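Local structure of titin (Homo sapiens, 2J8O) at residues A[16-21]-A[96-101]; A[102-107]-A[189-194]; A[114-119]-A[166-171]; A[121-126]-A[159-164]. The protein serves as a giant elastic filament of the muscle sarcomere, built largely of tandem immunoglobulin-like and fibronectin-like domains, and also carries a serine/threonine protein kinase domain. All coordinates share one frame; numbering follows the deposited sequence.

Contact 1. Residues A[16-21]-A[96-101]; sequences VRYQSN and VEVPAK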
loop_
_atom_site.group_PDB
_atom_site.type_symbol
_atom_site.label_atom_id
_atom_site.label_comp_id
_atom_site.label_asym_id
_atom_site.label_seq_id
_atom_site.Cartn_x
_atom_site.Cartn_y
_atom_site.Cartn_z
ATOM N N VAL A 16 7.963 -5.714 0.179
ATOM C CA VAL A 16 8.706 -4.511 0.511
ATOM C C VAL A 16 7.832 -3.465 1.167
ATOM O O VAL A 16 6.621 -3.662 1.313
ATOM C CB VAL A 16 9.317 -3.862 -0.730
ATOM C CG1 VAL A 16 10.532 -4.651 -1.214
ATOM C CG2 VAL A 16 8.247 -3.695 -1.817
ATOM N N ARG A 17 8.468 -2.358 1.557
ATOM C CA ARG A 17 7.773 -1.179 2.023
ATOM C C ARG A 17 7.776 -0.029 1.022
ATOM O O ARG A 17 8.604 0.009 0.116
ATOM C CB ARG A 17 8.379 -0.723 3.335
ATOM C CG ARG A 17 7.893 -1.570 4.486
ATOM C CD ARG A 17 8.153 -0.923 5.807
ATOM N NE ARG A 17 8.539 -1.971 6.740
ATOM C CZ ARG A 17 8.932 -1.769 7.989
ATOM N NH1 ARG A 17 8.987 -0.537 8.493
ATOM N NH2 ARG A 17 9.265 -2.818 8.724
ATOM N N TYR A 18 6.855 0.915 1.210
ATOM C CA TYR A 18 6.770 2.094 0.358
ATOM C C TYR A 18 8.118 2.763 0.147
ATOM O O TYR A 18 8.951 2.790 1.054
ATOM C CB TYR A 18 5.731 3.094 0.897
ATOM C CG TYR A 18 4.323 2.571 0.710
ATOM C CD1 TYR A 18 3.427 2.482 1.783
ATOM C CD2 TYR A 18 3.901 2.096 -0.549
ATOM C CE1 TYR A 18 2.141 1.966 1.596
ATOM C CE2 TYR A 18 2.621 1.589 -0.747
ATOM C CZ TYR A 18 1.748 1.526 0.320
ATOM O OH TYR A 18 0.493 1.020 0.102
ATOM N N GLN A 19 8.328 3.258 -1.076
ATOM C CA GLN A 19 9.498 4.081 -1.430
ATOM C C GLN A 19 10.847 3.369 -1.438
ATOM O O GLN A 19 11.888 4.012 -1.592
ATOM C CB GLN A 19 9.598 5.318 -0.538
ATOM C CG GLN A 19 8.525 6.337 -0.797
ATOM C CD GLN A 19 8.867 7.680 -0.212
ATOM O OE1 GLN A 19 9.416 7.772 0.889
ATOM N NE2 GLN A 19 8.547 8.741 -0.947
ATOM N N SER A 20 10.853 2.061 -1.256
ATOM C CA SER A 20 12.114 1.373 -1.298
ATOM C C SER A 20 12.301 0.735 -2.649
ATOM O O SER A 20 11.414 0.787 -3.490
ATOM C CB SER A 20 12.239 0.336 -0.197
ATOM O OG SER A 20 13.619 0.007 -0.046
ATOM N N ASN A 21 13.473 0.162 -2.863
ATOM C CA ASN A 21 13.763 -0.460 -4.129
ATOM C C ASN A 21 13.432 -1.955 -4.109
ATOM O O ASN A 21 13.867 -2.691 -3.218
ATOM C CB ASN A 21 15.220 -0.217 -4.517
ATOM C CG ASN A 21 15.478 1.216 -4.897
ATOM O OD1 ASN A 21 14.558 2.038 -4.911
ATOM N ND2 ASN A 21 16.734 1.529 -5.222
ATOM N N VAL A 96 3.108 -5.098 -1.029
ATOM C CA VAL A 96 3.552 -4.088 -0.086
ATOM C C VAL A 96 3.072 -4.498 1.299
ATOM O O VAL A 96 1.893 -4.783 1.485
ATOM C CB VAL A 96 3.041 -2.695 -0.507
ATOM C CG1 VAL A 96 3.130 -1.714 0.619
ATOM C CG2 VAL A 96 3.861 -2.191 -1.696
ATOM N N GLU A 97 4.001 -4.589 2.250
ATOM C CA GLU A 97 3.672 -5.010 3.607
ATOM C C GLU A 97 4.090 -3.900 4.540
ATOM O O GLU A 97 5.268 -3.691 4.785
ATOM C CB GLU A 97 4.336 -6.347 3.968
ATOM C CG GLU A 97 3.763 -7.549 3.201
ATOM C CD GLU A 97 4.211 -8.899 3.760
ATOM O OE1 GLU A 97 5.426 -9.099 3.990
ATOM O OE2 GLU A 97 3.341 -9.774 3.965
ATOM N N VAL A 98 3.098 -3.170 5.035
ATOM C CA VAL A 98 3.314 -1.889 5.663
ATOM C C VAL A 98 2.381 -1.811 6.849
ATOM O O VAL A 98 1.170 -1.882 6.676
ATOM C CB VAL A 98 3.059 -0.761 4.634
ATOM C CG1 VAL A 98 2.708 0.581 5.286
ATOM C CG2 VAL A 98 4.266 -0.647 3.689
ATOM N N PRO A 99 2.952 -1.687 8.061
ATOM C CA PRO A 99 2.206 -1.582 9.317
ATOM C C PRO A 99 1.260 -0.409 9.294
ATOM O O PRO A 99 1.595 0.638 8.734
ATOM C CB PRO A 99 3.300 -1.319 10.371
ATOM C CG PRO A 99 4.524 -0.920 9.593
ATOM C CD PRO A 99 4.412 -1.635 8.284
ATOM N N ALA A 100 0.091 -0.600 9.896
ATOM C CA ALA A 100 -0.920 0.416 10.017
ATOM C C ALA A 100 -0.359 1.706 10.623
ATOM O O ALA A 100 0.476 1.652 11.504
ATOM C CB ALA A 100 -2.048 -0.116 10.872
ATOM N N LYS A 101 -0.821 2.858 10.139
ATOM C CA LYS A 101 -0.397 4.160 10.654
ATOM C C LYS A 101 -1.443 5.199 10.304
ATOM O O LYS A 101 -1.859 5.282 9.139
ATOM C CB LYS A 101 0.943 4.577 10.046
ATOM C CG LYS A 101 1.808 5.375 11.008
ATOM C CD LYS A 101 2.824 6.232 10.286
ATOM C CE LYS A 101 3.544 7.155 11.275
ATOM N NZ LYS A 101 4.984 7.296 10.861
#
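The Tyr-18 ring lies across the two valines of the opposite segment, crossing each at about a right angle. Val-96 CG1 sits over one face in a CH-pi contact, 3.8 Å from the centroid and 22° off the normal, displaced toward the rim so that Tyr-18 CZ is its nearest atom at 3.5 Å. Val-96 CG1 is anti to the backbone N (chi1 163°), which brings it under the phenol end. Further back on the ring, Val-98 CG2 approaches Tyr-18 CD1 obliquely at 3.8 Å. The same methyl meets Arg-17 CG at 3.8 Å, so it fills the angle between the two side chains. In the immunoglobulin I-set fold this is where the short A' strand, 14-16, ends beside the last strand, 86-102. Val-16 and Val-96 form the parallel bridge, and Glu-97 N donates to Val-16 O at 2.9 Å with an N-H...O angle of 168°. Val-96 CA lies 3.4 Å from that same Val-16 O, adding a CA-H...O contact. Beyond the bridge, a type II turn from Arg-17 to Ser-20 carries the chain away, while strand 86-102 runs on into the second domain, whose Lys-131 touches both Tyr-18 and Val-96.

Contact 2. Residues A[102-107]-A[189-194]; sequences IHLPKT and KTVELD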
loop_
_atom_site.group_PDB
_atom_site.type_symbol
_atom_site.label_atom_id
_atom_site.label_comp_id
_atom_site.label_asym_id
_atom_site.label_seq_id
_atom_site.Cartn_x
_atom_site.Cartn_y
_atom_site.Cartn_z
ATOM N N ILE A 102 -1.889 5.956 11.309
ATOM C CA ILE A 102 -2.797 7.077 11.115
ATOM C C ILE A 102 -1.993 8.351 10.890
ATOM O O ILE A 102 -0.934 8.511 11.479
ATOM C CB ILE A 102 -3.714 7.266 12.312
ATOM C CG1 ILE A 102 -4.751 6.143 12.345
ATOM C CG2 ILE A 102 -4.441 8.618 12.226
ATOM C CD1 ILE A 102 -5.282 5.837 13.708
ATOM N N HIS A 103 -2.497 9.243 10.021
ATOM C CA HIS A 103 -1.785 10.475 9.650
ATOM C C HIS A 103 -2.710 11.649 9.851
ATOM O O HIS A 103 -3.473 11.998 8.970
ATOM C CB HIS A 103 -1.347 10.469 8.178
ATOM C CG HIS A 103 -0.489 9.306 7.778
ATOM N ND1 HIS A 103 0.842 9.200 8.125
ATOM C CD2 HIS A 103 -0.754 8.235 6.987
ATOM C CE1 HIS A 103 1.345 8.098 7.599
ATOM N NE2 HIS A 103 0.398 7.494 6.903
ATOM N N LEU A 104 -2.654 12.271 11.011
ATOM C CA LEU A 104 -3.512 13.422 11.308
ATOM C C LEU A 104 -2.990 14.649 10.580
ATOM O O LEU A 104 -1.816 14.996 10.710
ATOM C CB LEU A 104 -3.507 13.698 12.801
ATOM C CG LEU A 104 -4.258 12.742 13.692
ATOM C CD1 LEU A 104 -3.800 12.944 15.138
ATOM C CD2 LEU A 104 -5.738 13.020 13.598
ATOM N N PRO A 105 -3.853 15.317 9.824
ATOM C CA PRO A 105 -3.408 16.472 9.075
ATOM C C PRO A 105 -3.083 17.648 10.008
ATOM O O PRO A 105 -2.086 18.330 9.812
ATOM C CB PRO A 105 -4.634 16.807 8.194
ATOM C CG PRO A 105 -5.567 15.638 8.311
ATOM C CD PRO A 105 -5.294 15.060 9.641
ATOM N N LYS A 106 -3.918 17.876 11.006
ATOM C CA LYS A 106 -3.719 18.950 11.964
ATOM C C LYS A 106 -3.711 18.379 13.387
ATOM O O LYS A 106 -4.571 17.568 13.753
ATOM C CB LYS A 106 -4.878 19.968 11.894
ATOM C CG LYS A 106 -4.813 21.022 10.770
ATOM C CD LYS A 106 -6.222 21.467 10.393
ATOM C CE LYS A 106 -6.306 22.966 10.127
ATOM N NZ LYS A 106 -7.745 23.435 10.035
ATOM N N THR A 107 -2.765 18.821 14.206
ATOM C CA THR A 107 -2.849 18.515 15.629
ATOM C C THR A 107 -2.687 19.745 16.509
ATOM O O THR A 107 -1.991 20.701 16.174
ATOM C CB THR A 107 -1.817 17.473 16.065
ATOM O OG1 THR A 107 -0.512 17.953 15.751
ATOM C CG2 THR A 107 -2.026 16.170 15.351
ATOM N N LYS A 189 -5.013 7.304 17.394
ATOM C CA LYS A 189 -4.904 8.732 17.568
ATOM C C LYS A 189 -6.174 9.208 18.204
ATOM O O LYS A 189 -7.236 8.640 17.968
ATOM C CB LYS A 189 -4.731 9.444 16.214
ATOM C CG LYS A 189 -3.412 9.187 15.502
ATOM C CD LYS A 189 -2.210 9.680 16.287
ATOM C CE LYS A 189 -0.983 8.829 15.947
ATOM N NZ LYS A 189 0.279 9.548 16.158
ATOM N N THR A 190 -6.061 10.246 19.026
ATOM C CA THR A 190 -7.226 10.908 19.593
ATOM C C THR A 190 -7.519 12.201 18.826
ATOM O O THR A 190 -6.611 12.902 18.390
ATOM C CB THR A 190 -7.007 11.145 21.085
ATOM O OG1 THR A 190 -6.906 9.873 21.716
ATOM C CG2 THR A 190 -8.175 11.842 21.720
ATOM N N VAL A 191 -8.794 12.505 18.644
ATOM C CA VAL A 191 -9.202 13.802 18.105
ATOM C C VAL A 191 -10.152 14.443 19.096
ATOM O O VAL A 191 -11.162 13.836 19.460
ATOM C CB VAL A 191 -9.871 13.636 16.729
ATOM C CG1 VAL A 191 -10.525 14.930 16.258
ATOM C CG2 VAL A 191 -8.834 13.144 15.699
ATOM N N GLU A 192 -9.839 15.650 19.570
ATOM C CA GLU A 192 -10.811 16.349 20.407
ATOM C C GLU A 192 -11.779 17.185 19.584
ATOM O O GLU A 192 -11.369 17.939 18.716
ATOM C CB GLU A 192 -10.166 17.206 21.511
ATOM C CG GLU A 192 -11.233 17.822 22.444
ATOM C CD GLU A 192 -10.683 18.737 23.531
ATOM O OE1 GLU A 192 -9.456 18.936 23.590
ATOM O OE2 GLU A 192 -11.491 19.271 24.334
ATOM N N LEU A 193 -13.063 17.081 19.895
ATOM C CA LEU A 193 -14.076 17.859 19.194
ATOM C C LEU A 193 -14.687 18.816 20.180
ATOM O O LEU A 193 -15.081 18.404 21.266
ATOM C CB LEU A 193 -15.150 16.940 18.592
ATOM C CG LEU A 193 -16.518 17.497 18.134
ATOM C CD1 LEU A 193 -16.406 18.630 17.119
ATOM C CD2 LEU A 193 -17.394 16.382 17.569
ATOM N N ASP A 194 -14.749 20.094 19.817
ATOM C CA ASP A 194 -15.480 21.051 20.633
ATOM C C ASP A 194 -16.599 21.757 19.851
ATOM O O ASP A 194 -16.573 21.835 18.609
ATOM C CB ASP A 194 -14.543 22.042 21.346
ATOM C CG ASP A 194 -14.027 23.141 20.435
ATOM O OD1 ASP A 194 -14.837 23.975 19.955
ATOM O OD2 ASP A 194 -12.802 23.195 20.218
#
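The nearest CA atoms, those of Ile-102 and Lys-189, are 7.0 Å apart, and no hydrogen bond joins the two segments. That spacing fits the I-set architecture of the second domain: the chain, still paired at His-103 with Pro-127, then leaves strand 123-131 and crosses toward the other sheet, where strand 112-116 pairs with the last strand, 185-195. The meeting is therefore one of side chains. Lys-189 contributes its aliphatic part. Its chain bends at chi2 (-63°), and the methylenes lie against Ile-102 and Leu-104: Lys-189 CG is 3.5 Å from Ile-102 CG2, and Lys-189 CB is 3.8 Å from Leu-104 CD1. The isoleucine and lysine side chains run alongside with their ends pointing opposite ways, which brings CG2 of the isoleucine next to the lysine stem. Leu-104 splits its two methyls between partners, CD1 to Lys-189 and CD2 to Val-191. Replacing Leu-104 by an alanine would probably open a gap beside Val-191 and strip the lysine methylenes of one of their two apolar neighbours. On the inner side Ile-126 touches Ile-102, Leu-104 and Val-191, tying the crossing to strand 123-131. The leucine and valine side chains likewise overlap with their ends oppositely directed, and their closest approach is between Leu-104 CD2 and Val-191 CG2, 3.7 Å apart.

Contact 3. Residues A[114-119]-A[166-171]; sequences VHALRG and NGVERK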
loop_
_atom_site.group_PDB
_atom_site.type_symbol
_atom_site.label_atom_id
_atom_site.label_comp_id
_atom_site.label_asym_id
_atom_site.label_seq_id
_atom_site.Cartn_x
_atom_site.Cartn_y
_atom_site.Cartn_z
ATOM N N VAL A 114 -10.852 19.506 16.112
ATOM C CA VAL A 114 -11.783 20.018 15.148
ATOM C C VAL A 114 -12.731 20.787 15.981
ATOM O O VAL A 114 -13.254 20.267 16.964
ATOM C CB VAL A 114 -12.522 18.925 14.311
ATOM C CG1 VAL A 114 -12.585 17.603 15.042
ATOM C CG2 VAL A 114 -13.930 19.399 13.934
ATOM N N HIS A 115 -12.897 22.052 15.611
ATOM C CA HIS A 115 -13.747 22.981 16.339
ATOM C C HIS A 115 -14.993 23.233 15.508
ATOM O O HIS A 115 -14.909 23.584 14.328
ATOM C CB HIS A 115 -12.993 24.285 16.626
ATOM C CG HIS A 115 -11.573 24.086 17.090
ATOM N ND1 HIS A 115 -11.170 24.329 18.389
ATOM C CD2 HIS A 115 -10.460 23.696 16.419
ATOM C CE1 HIS A 115 -9.875 24.087 18.500
ATOM N NE2 HIS A 115 -9.422 23.693 17.322
ATOM N N ALA A 116 -16.151 23.031 16.121
ATOM C CA ALA A 116 -17.418 23.073 15.390
ATOM C C ALA A 116 -18.364 24.120 15.923
ATOM O O ALA A 116 -18.047 24.847 16.875
ATOM C CB ALA A 116 -18.093 21.701 15.410
ATOM N N LEU A 117 -19.527 24.203 15.281
ATOM C CA LEU A 117 -20.635 24.988 15.792
ATOM C C LEU A 117 -21.855 24.080 15.755
ATOM O O LEU A 117 -21.908 23.169 14.922
ATOM C CB LEU A 117 -20.839 26.228 14.917
ATOM C CG LEU A 117 -19.661 27.209 14.841
ATOM C CD1 LEU A 117 -19.740 28.057 13.586
ATOM C CD2 LEU A 117 -19.605 28.095 16.084
ATOM N N ARG A 118 -22.828 24.320 16.639
ATOM C CA ARG A 118 -24.072 23.530 16.664
ATOM C C ARG A 118 -24.586 23.098 15.259
ATOM O O ARG A 118 -24.998 21.932 15.039
ATOM C CB ARG A 118 -25.178 24.293 17.395
ATOM C CG ARG A 118 -25.148 24.229 18.917
ATOM C CD ARG A 118 -24.489 25.452 19.542
ATOM N NE ARG A 118 -25.332 25.999 20.610
ATOM C CZ ARG A 118 -24.907 26.824 21.567
ATOM N NH1 ARG A 118 -23.625 27.199 21.618
ATOM N NH2 ARG A 118 -25.764 27.260 22.481
ATOM N N GLY A 119 -24.549 24.030 14.301
ATOM C CA GLY A 119 -25.020 23.726 12.943
ATOM C C GLY A 119 -24.151 22.765 12.146
ATOM O O GLY A 119 -24.670 21.853 11.488
ATOM N N ASN A 166 -26.808 14.441 11.358
ATOM C CA ASN A 166 -27.529 15.642 11.839
ATOM C C ASN A 166 -26.459 16.673 12.175
ATOM O O ASN A 166 -25.290 16.323 12.282
ATOM C CB ASN A 166 -28.379 15.360 13.088
ATOM C CG ASN A 166 -29.185 14.052 12.924
ATOM O OD1 ASN A 166 -28.575 12.921 13.062
ATOM N ND2 ASN A 166 -30.552 14.189 12.631
ATOM N N GLY A 167 -26.833 17.943 12.368
ATOM C CA GLY A 167 -25.797 18.875 12.846
ATOM C C GLY A 167 -25.106 18.363 14.116
ATOM O O GLY A 167 -25.687 17.609 14.902
ATOM N N VAL A 168 -23.861 18.768 14.312
ATOM C CA VAL A 168 -23.125 18.460 15.533
ATOM C C VAL A 168 -23.909 19.027 16.741
ATOM O O VAL A 168 -24.511 20.124 16.635
ATOM C CB VAL A 168 -21.694 19.040 15.411
ATOM C CG1 VAL A 168 -21.659 20.500 15.810
ATOM C CG2 VAL A 168 -20.671 18.211 16.196
ATOM N N GLU A 169 -23.976 18.267 17.861
ATOM C CA GLU A 169 -24.754 18.762 19.030
ATOM C C GLU A 169 -23.825 19.115 20.186
ATOM O O GLU A 169 -22.629 18.902 20.099
ATOM C CB GLU A 169 -25.816 17.744 19.487
ATOM C CG GLU A 169 -26.867 17.386 18.371
ATOM C CD GLU A 169 -27.845 16.322 18.828
ATOM O OE1 GLU A 169 -28.905 16.814 19.785
ATOM O OE2 GLU A 169 -27.466 14.981 18.217
ATOM N N ARG A 170 -24.363 19.658 21.272
ATOM C CA ARG A 170 -23.508 19.938 22.421
ATOM C C ARG A 170 -22.881 18.649 22.985
ATOM O O ARG A 170 -21.674 18.621 23.260
ATOM C CB ARG A 170 -24.221 20.754 23.486
ATOM C CG ARG A 170 -25.585 20.217 23.941
ATOM C CD ARG A 170 -25.968 20.901 25.268
ATOM N NE ARG A 170 -27.382 20.726 25.599
ATOM C CZ ARG A 170 -28.388 21.164 24.818
ATOM N NH1 ARG A 170 -28.147 21.783 23.626
ATOM N NH2 ARG A 170 -29.639 20.956 25.212
ATOM N N LYS A 171 -23.681 17.579 23.076
ATOM C CA LYS A 171 -23.232 16.295 23.629
ATOM C C LYS A 171 -22.131 15.531 22.859
ATOM O O LYS A 171 -21.316 14.837 23.474
ATOM C CB LYS A 171 -24.415 15.363 23.867
ATOM C CG LYS A 171 -24.304 14.542 25.158
ATOM C CD LYS A 171 -25.115 15.187 26.299
ATOM C CE LYS A 171 -25.424 14.195 27.414
ATOM N NZ LYS A 171 -26.577 14.683 28.199
#
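Apolar contact between Ala-116 and Val-168 provides the side-chain part of this interface: Ala-116 CB, directed at the opposite segment, is 3.8 Å from Val-168 CG1. The valine branch stands between its own backbone N and carbonyl carbon (chi1 84°), and that rotation turns CG1 to the 114-119 side. The modelled approach of this methyl to Leu-117 O is too short to be trusted, so its exact position is doubtful.

Backbone proximity forms the second group. Arg-118 and Val-168 have CA atoms 5.3 Å apart, and Gly-119 and Gly-167 come to 4.9 Å between CA atoms. No hydrogen bond crosses the interface. Arg-118 O and Val-168 O, both acceptors, are modelled implausibly close at 2.5 Å, which leaves the local carbonyl geometry doubtful. Gly-167 CA faces Gly-119 O at 3.5 Å.

Among the charged groups, Arg-118 NE and Arg-170 NH1 stay 5.9 Å apart, too far to touch, while Glu-169 OE2 is hydrogen-bonded to His-150 NE2.

Partners nearby complete the arrangement. Val-168 pairs through its backbone with Glu-120 and packs on Val-122, and Asp-172 OD1 accepts a hydrogen bond from Glu-169 N. The side chains of Ala-116 and Val-168 both pack on Leu-193 at this end of the I-set sandwich, where the turn leaving the A' strand, 112-116, meets the E-F loop.

Contact 4. Residues A[121-126]-A[159-164]; sequences VVSIKI and FTSLVF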
loop_
_atom_site.group_PDB
_atom_site.type_symbol
_atom_site.label_atom_id
_atom_site.label_comp_id
_atom_site.label_asym_id
_atom_site.label_seq_id
_atom_site.Cartn_x
_atom_site.Cartn_y
_atom_site.Cartn_z
ATOM N N VAL A 121 -22.137 20.415 9.792
ATOM C CA VAL A 121 -22.056 18.996 9.471
ATOM C C VAL A 121 -20.578 18.689 9.369
ATOM O O VAL A 121 -19.912 19.013 8.378
ATOM C CB VAL A 121 -22.781 18.612 8.175
ATOM C CG1 VAL A 121 -22.561 17.120 7.872
ATOM C CG2 VAL A 121 -24.256 18.896 8.301
ATOM N N VAL A 122 -20.060 18.075 10.419
ATOM C CA VAL A 122 -18.639 17.967 10.571
ATOM C C VAL A 122 -18.182 16.583 10.082
ATOM O O VAL A 122 -18.896 15.584 10.259
ATOM C CB VAL A 122 -18.241 18.320 12.029
ATOM C CG1 VAL A 122 -19.061 17.526 13.010
ATOM C CG2 VAL A 122 -16.764 18.121 12.274
ATOM N N SER A 123 -17.034 16.541 9.412
ATOM C CA SER A 123 -16.464 15.280 8.978
ATOM C C SER A 123 -15.005 15.253 9.382
ATOM O O SER A 123 -14.173 15.964 8.805
ATOM C CB SER A 123 -16.570 15.073 7.452
ATOM O OG SER A 123 -17.845 14.570 7.077
ATOM N N ILE A 124 -14.698 14.427 10.368
ATOM C CA ILE A 124 -13.327 14.262 10.759
ATOM C C ILE A 124 -12.658 13.251 9.844
ATOM O O ILE A 124 -12.673 12.046 10.098
ATOM C CB ILE A 124 -13.184 13.886 12.241
ATOM C CG1 ILE A 124 -13.970 14.891 13.102
ATOM C CG2 ILE A 124 -11.735 13.924 12.601
ATOM C CD1 ILE A 124 -14.489 14.346 14.414
ATOM N N LYS A 125 -12.086 13.772 8.768
ATOM C CA LYS A 125 -11.383 12.972 7.808
ATOM C C LYS A 125 -9.937 12.651 8.279
ATOM O O LYS A 125 -9.108 13.560 8.435
ATOM C CB LYS A 125 -11.391 13.712 6.470
ATOM C CG LYS A 125 -10.482 13.107 5.416
ATOM C CD LYS A 125 -10.296 14.071 4.269
ATOM C CE LYS A 125 -9.249 13.594 3.309
ATOM N NZ LYS A 125 -9.698 13.909 1.921
ATOM N N ILE A 126 -9.648 11.354 8.455
ATOM C CA ILE A 126 -8.387 10.836 8.976
ATOM C C ILE A 126 -7.724 9.860 7.989
ATOM O O ILE A 126 -8.149 8.716 7.877
ATOM C CB ILE A 126 -8.642 10.053 10.286
ATOM C CG1 ILE A 126 -9.231 10.947 11.383
ATOM C CG2 ILE A 126 -7.391 9.360 10.756
ATOM C CD1 ILE A 126 -8.211 11.741 12.150
ATOM N N PHE A 159 -8.531 6.305 3.778
ATOM C CA PHE A 159 -9.004 7.228 4.782
ATOM C C PHE A 159 -10.291 6.759 5.431
ATOM O O PHE A 159 -11.143 6.082 4.809
ATOM C CB PHE A 159 -9.197 8.644 4.196
ATOM C CG PHE A 159 -10.529 8.865 3.503
ATOM C CD1 PHE A 159 -11.661 9.191 4.235
ATOM C CD2 PHE A 159 -10.628 8.761 2.121
ATOM C CE1 PHE A 159 -12.887 9.399 3.612
ATOM C CE2 PHE A 159 -11.826 8.960 1.473
ATOM C CZ PHE A 159 -12.980 9.283 2.228
ATOM N N THR A 160 -10.433 7.155 6.686
ATOM C CA THR A 160 -11.663 6.976 7.389
ATOM C C THR A 160 -12.094 8.304 7.943
ATOM O O THR A 160 -11.278 9.113 8.384
ATOM C CB THR A 160 -11.554 6.014 8.554
ATOM O OG1 THR A 160 -12.810 6.023 9.247
ATOM C CG2 THR A 160 -10.437 6.440 9.526
ATOM N N SER A 161 -13.393 8.518 7.952
ATOM C CA SER A 161 -13.886 9.800 8.316
ATOM C C SER A 161 -15.045 9.624 9.275
ATOM O O SER A 161 -15.867 8.736 9.089
ATOM C CB SER A 161 -14.305 10.537 7.066
ATOM O OG SER A 161 -14.622 11.869 7.417
ATOM N N LEU A 162 -15.082 10.425 10.335
ATOM C CA LEU A 162 -16.220 10.396 11.237
ATOM C C LEU A 162 -17.105 11.601 10.930
ATOM O O LEU A 162 -16.599 12.749 10.863
ATOM C CB LEU A 162 -15.809 10.385 12.714
ATOM C CG LEU A 162 -16.998 10.396 13.696
ATOM C CD1 LEU A 162 -17.869 9.147 13.543
ATOM C CD2 LEU A 162 -16.581 10.611 15.166
ATOM N N VAL A 163 -18.424 11.321 10.748
ATOM C CA VAL A 163 -19.342 12.330 10.278
ATOM C C VAL A 163 -20.600 12.289 11.137
ATOM O O VAL A 163 -21.002 11.226 11.624
ATOM C CB VAL A 163 -19.630 12.152 8.745
ATOM C CG1 VAL A 163 -19.131 10.787 8.246
ATOM C CG2 VAL A 163 -21.103 12.379 8.380
ATOM N N PHE A 164 -21.204 13.465 11.334
ATOM C CA PHE A 164 -22.401 13.611 12.150
ATOM C C PHE A 164 -23.530 14.042 11.215
ATOM O O PHE A 164 -23.665 15.251 10.904
ATOM C CB PHE A 164 -22.163 14.661 13.259
ATOM C CG PHE A 164 -20.999 14.324 14.182
ATOM C CD1 PHE A 164 -21.204 14.139 15.554
ATOM C CD2 PHE A 164 -19.702 14.174 13.677
ATOM C CE1 PHE A 164 -20.118 13.803 16.415
ATOM C CE2 PHE A 164 -18.616 13.841 14.519
ATOM C CZ PHE A 164 -18.833 13.658 15.887
#
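The side chains of Val-122 and Phe-164 run alongside each other in the same direction, with Val-122 CG1 3.5 Å from Phe-164 CD2 and oblique to the ring. Ile-124 CD1 comes up at the ring's edge, 4.2 Å from Phe-164 CE2, while Leu-193 packs on the same phenylalanine from strand 185-195. An alanine in place of Phe-164 would probably open a gap in the core, leaving Val-122 CG1 and Ile-124 CD1 without their shared aromatic neighbour. The tightly packed side continues through Ile-124, Leu-162, Ile-126 and Thr-160, whose side chains share one face of the sheet. Strands 123-126 and 159-163 run antiparallel at 165°, the pairing of strands B and E in the immunoglobulin sandwich. The Ile-124 and Leu-162 pair is hydrogen-bonded in both directions: Ile-124 N meets Leu-162 O at 2.6 Å in the carbonyl plane, and Leu-162 N meets Ile-124 O at 2.9 Å with the donor 46° out of the plane of the Ile-124 carbonyl. Ile-126 and Thr-160 repeat the exchange, whereas Phe-164 N to Val-122 O, 3.3 Å, is weak, just before strand 123-126 begins and just after 159-163 ends. Thr-160 OG1 is held by Trp-138 NE1 and Ile-154 O in the interior. On the other face Ser-161 and Val-163 are still buried, but Ser-123 and Lys-125 are exposed to solvent. Ser-123 OG lies 3.4 Å from Val-163 CB. Lys-125, with CG anti to the backbone N (chi1 170°) and a bend at chi4, carries NZ above the Phe-159 ring, 5.3 Å from its centroid, at most a weak cation-pi attraction.

Contact 1 belongs to the junction between the two immunoglobulin domains; contacts 2, 3 and 4 lie together in the second. Segment 96-101 of contact 1 runs directly into segment 102-107 of contact 2, yet the centres are about 23 Å apart. Contact 3 is remotest from contact 1, about 37 Å between centres. Contacts 3 and 4 are nested inside the loop that contact 2 closes. Contacts 2 and 4, about 11 Å apart between centres, share the core between the sheets: Ile-102 CG2 lies 3.4 Å from Ile-126 CG2. Contacts 2 and 3 join by strand pairing, with Asp-194 O 2.8 Å from Ala-116 N. Bound glycerol, probably from the crystallisation liquor, lies about 3 Å from the Leu-104 side chain and about 4 Å from that of Ile-124.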